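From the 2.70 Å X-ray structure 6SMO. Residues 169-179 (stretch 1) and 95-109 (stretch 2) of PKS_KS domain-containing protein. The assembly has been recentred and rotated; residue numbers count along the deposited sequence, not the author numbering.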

# COMPACT_ATOMS: atom_id res chain seq x y z
N SER B 169 -3.55 -0.40 12.71
CA SER B 169 -4.24 -0.89 13.93
C SER B 169 -3.87 -2.36 14.16
O SER B 169 -3.57 -2.72 15.31
CB SER B 169 -5.74 -0.72 13.82
OG SER B 169 -6.09 0.65 13.77
N ALA B 170 -3.88 -3.16 13.09
CA ALA B 170 -3.58 -4.61 13.08
C ALA B 170 -2.13 -4.85 13.49
O ALA B 170 -1.90 -5.74 14.34
CB ALA B 170 -3.88 -5.18 11.72
N ALA B 171 -1.19 -4.09 12.93
CA ALA B 171 0.28 -4.24 13.13
C ALA B 171 0.65 -3.95 14.59
O ALA B 171 1.39 -4.75 15.18
CB ALA B 171 1.03 -3.35 12.17
N THR B 172 0.16 -2.83 15.14
CA THR B 172 0.52 -2.31 16.48
C THR B 172 -0.15 -3.16 17.58
O THR B 172 0.51 -3.40 18.61
CB THR B 172 0.16 -0.83 16.63
OG1 THR B 172 -1.22 -0.66 16.31
CG2 THR B 172 1.00 0.06 15.73
N SER B 173 -1.41 -3.56 17.37
CA SER B 173 -2.21 -4.37 18.33
C SER B 173 -1.54 -5.73 18.55
O SER B 173 -1.47 -6.17 19.72
CB SER B 173 -3.63 -4.53 17.86
OG SER B 173 -4.30 -3.28 17.83
N VAL B 174 -1.07 -6.37 17.48
CA VAL B 174 -0.38 -7.70 17.50
C VAL B 174 1.00 -7.53 18.15
O VAL B 174 1.37 -8.40 18.96
CB VAL B 174 -0.29 -8.31 16.08
CG1 VAL B 174 0.65 -9.50 16.03
CG2 VAL B 174 -1.67 -8.70 15.56
N ALA B 175 1.72 -6.46 17.80
CA ALA B 175 3.05 -6.11 18.35
C ALA B 175 2.95 -5.90 19.86
O ALA B 175 3.89 -6.32 20.58
CB ALA B 175 3.60 -4.89 17.65
N LYS B 176 1.87 -5.28 20.33
CA LYS B 176 1.58 -5.02 21.77
C LYS B 176 1.35 -6.35 22.50
O LYS B 176 1.88 -6.50 23.62
CB LYS B 176 0.35 -4.11 21.92
CG LYS B 176 0.65 -2.62 21.91
CD LYS B 176 0.94 -2.05 23.29
CE LYS B 176 -0.31 -1.82 24.11
NZ LYS B 176 0.01 -1.41 25.50
N LYS B 177 0.61 -7.28 21.88
CA LYS B 177 0.11 -8.53 22.52
C LYS B 177 1.27 -9.49 22.80
O LYS B 177 1.26 -10.10 23.89
CB LYS B 177 -0.95 -9.20 21.64
CG LYS B 177 -1.76 -10.29 22.32
CD LYS B 177 -2.89 -10.84 21.47
CE LYS B 177 -3.68 -11.93 22.17
NZ LYS B 177 -4.53 -11.40 23.26
N TYR B 178 2.21 -9.63 21.87
CA TYR B 178 3.31 -10.64 21.92
C TYR B 178 4.67 -9.96 22.17
O TYR B 178 5.69 -10.68 22.16
CB TYR B 178 3.32 -11.47 20.63
CG TYR B 178 1.98 -12.06 20.28
CD1 TYR B 178 1.41 -13.04 21.07
CD2 TYR B 178 1.28 -11.63 19.17
CE1 TYR B 178 0.17 -13.59 20.76
CE2 TYR B 178 0.04 -12.16 18.84
CZ TYR B 178 -0.51 -13.14 19.64
OH TYR B 178 -1.73 -13.66 19.32
N GLY B 179 4.68 -8.64 22.39
CA GLY B 179 5.87 -7.87 22.81
C GLY B 179 6.94 -7.81 21.72
O GLY B 179 8.10 -8.14 22.02
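Stretch 2, residues 95-109: KYLQFALDAAEMAMQ

Two helices that run roughly the same way can pack closely at one end, where an alanine meets an alanine, and be bridged at the other by a long side chain. The pairing of residues 95-109 with the helix that begins at Ser 169 is a compact example. Stretch 2 is helical throughout, and its N-to-C direction makes an angle of 38° with that of its partner (signed crossing angle -38°); the axes approach to 9.1 Å. The backbones diverge along the contact: the CA atoms of Ala 170 and Leu 97 are 5.1 Å apart, those of Val 174 and Leu 101 6.3 Å, and those of Tyr 178 and Met 108 8.9 Å.

At the narrow end Ala 170 is the pivot. Its CB lies 3.6 Å from Ala 100 CB, methyl against methyl, and 3.6 Å from Tyr 96 CZ, which is brought there by the reach of the tyrosine side chain. A water links the helices here as well, donating to Tyr 96 OH and weakly accepting from Ala 171 N. One turn on, Leu 101 leans across, bringing CD1 to 3.9 Å from Ser 173 CB, while Val 174 CG2 rests 3.9 Å from Ala 104 CB.

Where the helices have spread, Tyr 178 fills the gap and covers the most surface of any residue in the pair. Met 108 lies over one face of its ring, with CG 4.0 Å from the ring centroid in a CH-pi contact, and Tyr 178 CE2 is 4.0 Å from Ala 104 CB. At the ring edge, Tyr 178 OH donates a hydrogen bond of 2.9 Å to Glu 105 OE1, the one direct hydrogen bond between the stretches. Lys 177 NZ stays 4.5 Å from Glu 105 OE1, too far for a salt bridge.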

# COMPACT_ATOMS: atom_id res chain seq x y z
N LYS B 95 -13.78 -5.71 11.84
CA LYS B 95 -13.39 -7.03 11.29
C LYS B 95 -11.90 -7.04 10.95
O LYS B 95 -11.24 -8.06 11.24
CB LYS B 95 -14.22 -7.37 10.04
CG LYS B 95 -15.62 -7.89 10.31
CD LYS B 95 -16.55 -7.69 9.13
CE LYS B 95 -17.52 -8.84 8.91
NZ LYS B 95 -18.19 -8.74 7.59
N TYR B 96 -11.40 -5.96 10.35
CA TYR B 96 -9.98 -5.79 9.93
C TYR B 96 -9.05 -6.08 11.11
O TYR B 96 -8.08 -6.85 10.93
CB TYR B 96 -9.74 -4.38 9.36
CG TYR B 96 -8.28 -3.99 9.30
CD1 TYR B 96 -7.38 -4.70 8.51
CD2 TYR B 96 -7.79 -2.92 10.03
CE1 TYR B 96 -6.04 -4.35 8.45
CE2 TYR B 96 -6.46 -2.56 9.98
CZ TYR B 96 -5.58 -3.28 9.19
OH TYR B 96 -4.26 -2.93 9.13
N LEU B 97 -9.34 -5.49 12.27
CA LEU B 97 -8.55 -5.66 13.52
C LEU B 97 -8.81 -7.06 14.11
O LEU B 97 -7.84 -7.67 14.60
CB LEU B 97 -8.93 -4.55 14.51
CG LEU B 97 -8.17 -4.54 15.84
CD1 LEU B 97 -6.67 -4.67 15.63
CD2 LEU B 97 -8.48 -3.28 16.62
N GLN B 98 -10.06 -7.54 14.04
CA GLN B 98 -10.49 -8.84 14.63
C GLN B 98 -9.75 -9.99 13.92
O GLN B 98 -9.17 -10.83 14.64
CB GLN B 98 -12.00 -9.02 14.51
CG GLN B 98 -12.55 -10.13 15.41
CD GLN B 98 -13.82 -10.73 14.88
OE1 GLN B 98 -14.81 -10.04 14.63
NE2 GLN B 98 -13.82 -12.05 14.72
N PHE B 99 -9.79 -10.04 12.59
CA PHE B 99 -9.21 -11.12 11.75
C PHE B 99 -7.69 -11.19 11.96
O PHE B 99 -7.14 -12.31 11.94
CB PHE B 99 -9.53 -10.93 10.27
CG PHE B 99 -10.99 -11.00 9.90
CD1 PHE B 99 -11.92 -11.68 10.68
CD2 PHE B 99 -11.45 -10.41 8.72
CE1 PHE B 99 -13.25 -11.74 10.32
CE2 PHE B 99 -12.78 -10.48 8.36
CZ PHE B 99 -13.68 -11.14 9.16
N ALA B 100 -7.04 -10.04 12.15
CA ALA B 100 -5.58 -9.91 12.38
C ALA B 100 -5.21 -10.55 13.73
O ALA B 100 -4.23 -11.32 13.75
CB ALA B 100 -5.18 -8.45 12.33
N LEU B 101 -5.96 -10.24 14.79
CA LEU B 101 -5.74 -10.76 16.17
C LEU B 101 -5.99 -12.28 16.21
O LEU B 101 -5.24 -12.98 16.91
CB LEU B 101 -6.64 -10.02 17.16
CG LEU B 101 -5.96 -8.91 17.96
CD1 LEU B 101 -5.64 -7.72 17.08
CD2 LEU B 101 -6.82 -8.48 19.14
N ASP B 102 -7.02 -12.75 15.50
CA ASP B 102 -7.43 -14.19 15.47
C ASP B 102 -6.36 -15.01 14.74
O ASP B 102 -5.95 -16.05 15.28
CB ASP B 102 -8.80 -14.36 14.81
CG ASP B 102 -9.96 -13.77 15.60
OD1 ASP B 102 -9.81 -13.60 16.82
OD2 ASP B 102 -11.00 -13.47 14.97
N ALA B 103 -5.94 -14.55 13.55
CA ALA B 103 -4.93 -15.21 12.69
C ALA B 103 -3.57 -15.25 13.39
O ALA B 103 -2.91 -16.30 13.33
CB ALA B 103 -4.85 -14.50 11.36
N ALA B 104 -3.18 -14.15 14.04
CA ALA B 104 -1.91 -14.00 14.78
C ALA B 104 -1.86 -15.01 15.94
O ALA B 104 -0.79 -15.63 16.13
CB ALA B 104 -1.75 -12.58 15.28
N GLU B 105 -2.97 -15.16 16.67
CA GLU B 105 -3.10 -16.10 17.82
C GLU B 105 -2.89 -17.54 17.33
O GLU B 105 -2.13 -18.27 17.99
CB GLU B 105 -4.47 -15.93 18.49
CG GLU B 105 -4.63 -16.72 19.78
CD GLU B 105 -3.60 -16.40 20.85
OE1 GLU B 105 -3.38 -15.20 21.12
OE2 GLU B 105 -3.02 -17.35 21.41
N MET B 106 -3.53 -17.91 16.22
CA MET B 106 -3.44 -19.26 15.60
C MET B 106 -2.02 -19.52 15.10
O MET B 106 -1.53 -20.65 15.30
CB MET B 106 -4.42 -19.39 14.43
CG MET B 106 -5.87 -19.46 14.87
SD MET B 106 -7.03 -19.33 13.49
CE MET B 106 -8.54 -19.87 14.31
N ALA B 107 -1.39 -18.52 14.48
CA ALA B 107 -0.04 -18.60 13.86
C ALA B 107 1.03 -18.78 14.94
O ALA B 107 1.94 -19.60 14.73
CB ALA B 107 0.21 -17.37 13.03
N MET B 108 0.92 -18.04 16.05
CA MET B 108 1.90 -18.07 17.17
C MET B 108 1.78 -19.39 17.94
O MET B 108 2.83 -19.90 18.38
CB MET B 108 1.69 -16.89 18.13
CG MET B 108 2.10 -15.55 17.55
SD MET B 108 3.90 -15.36 17.42
CE MET B 108 4.33 -15.03 19.13
N GLN B 109 0.56 -19.92 18.08
CA GLN B 109 0.30 -21.23 18.74
C GLN B 109 0.80 -22.37 17.85
O GLN B 109 1.35 -23.35 18.40
CB GLN B 109 -1.19 -21.39 19.06
CG GLN B 109 -1.64 -20.61 20.29
CD GLN B 109 -3.11 -20.76 20.58
OE1 GLN B 109 -3.81 -21.56 19.97
NE2 GLN B 109 -3.60 -19.98 21.53
O HOH W 1 -1.42 -3.08 9.98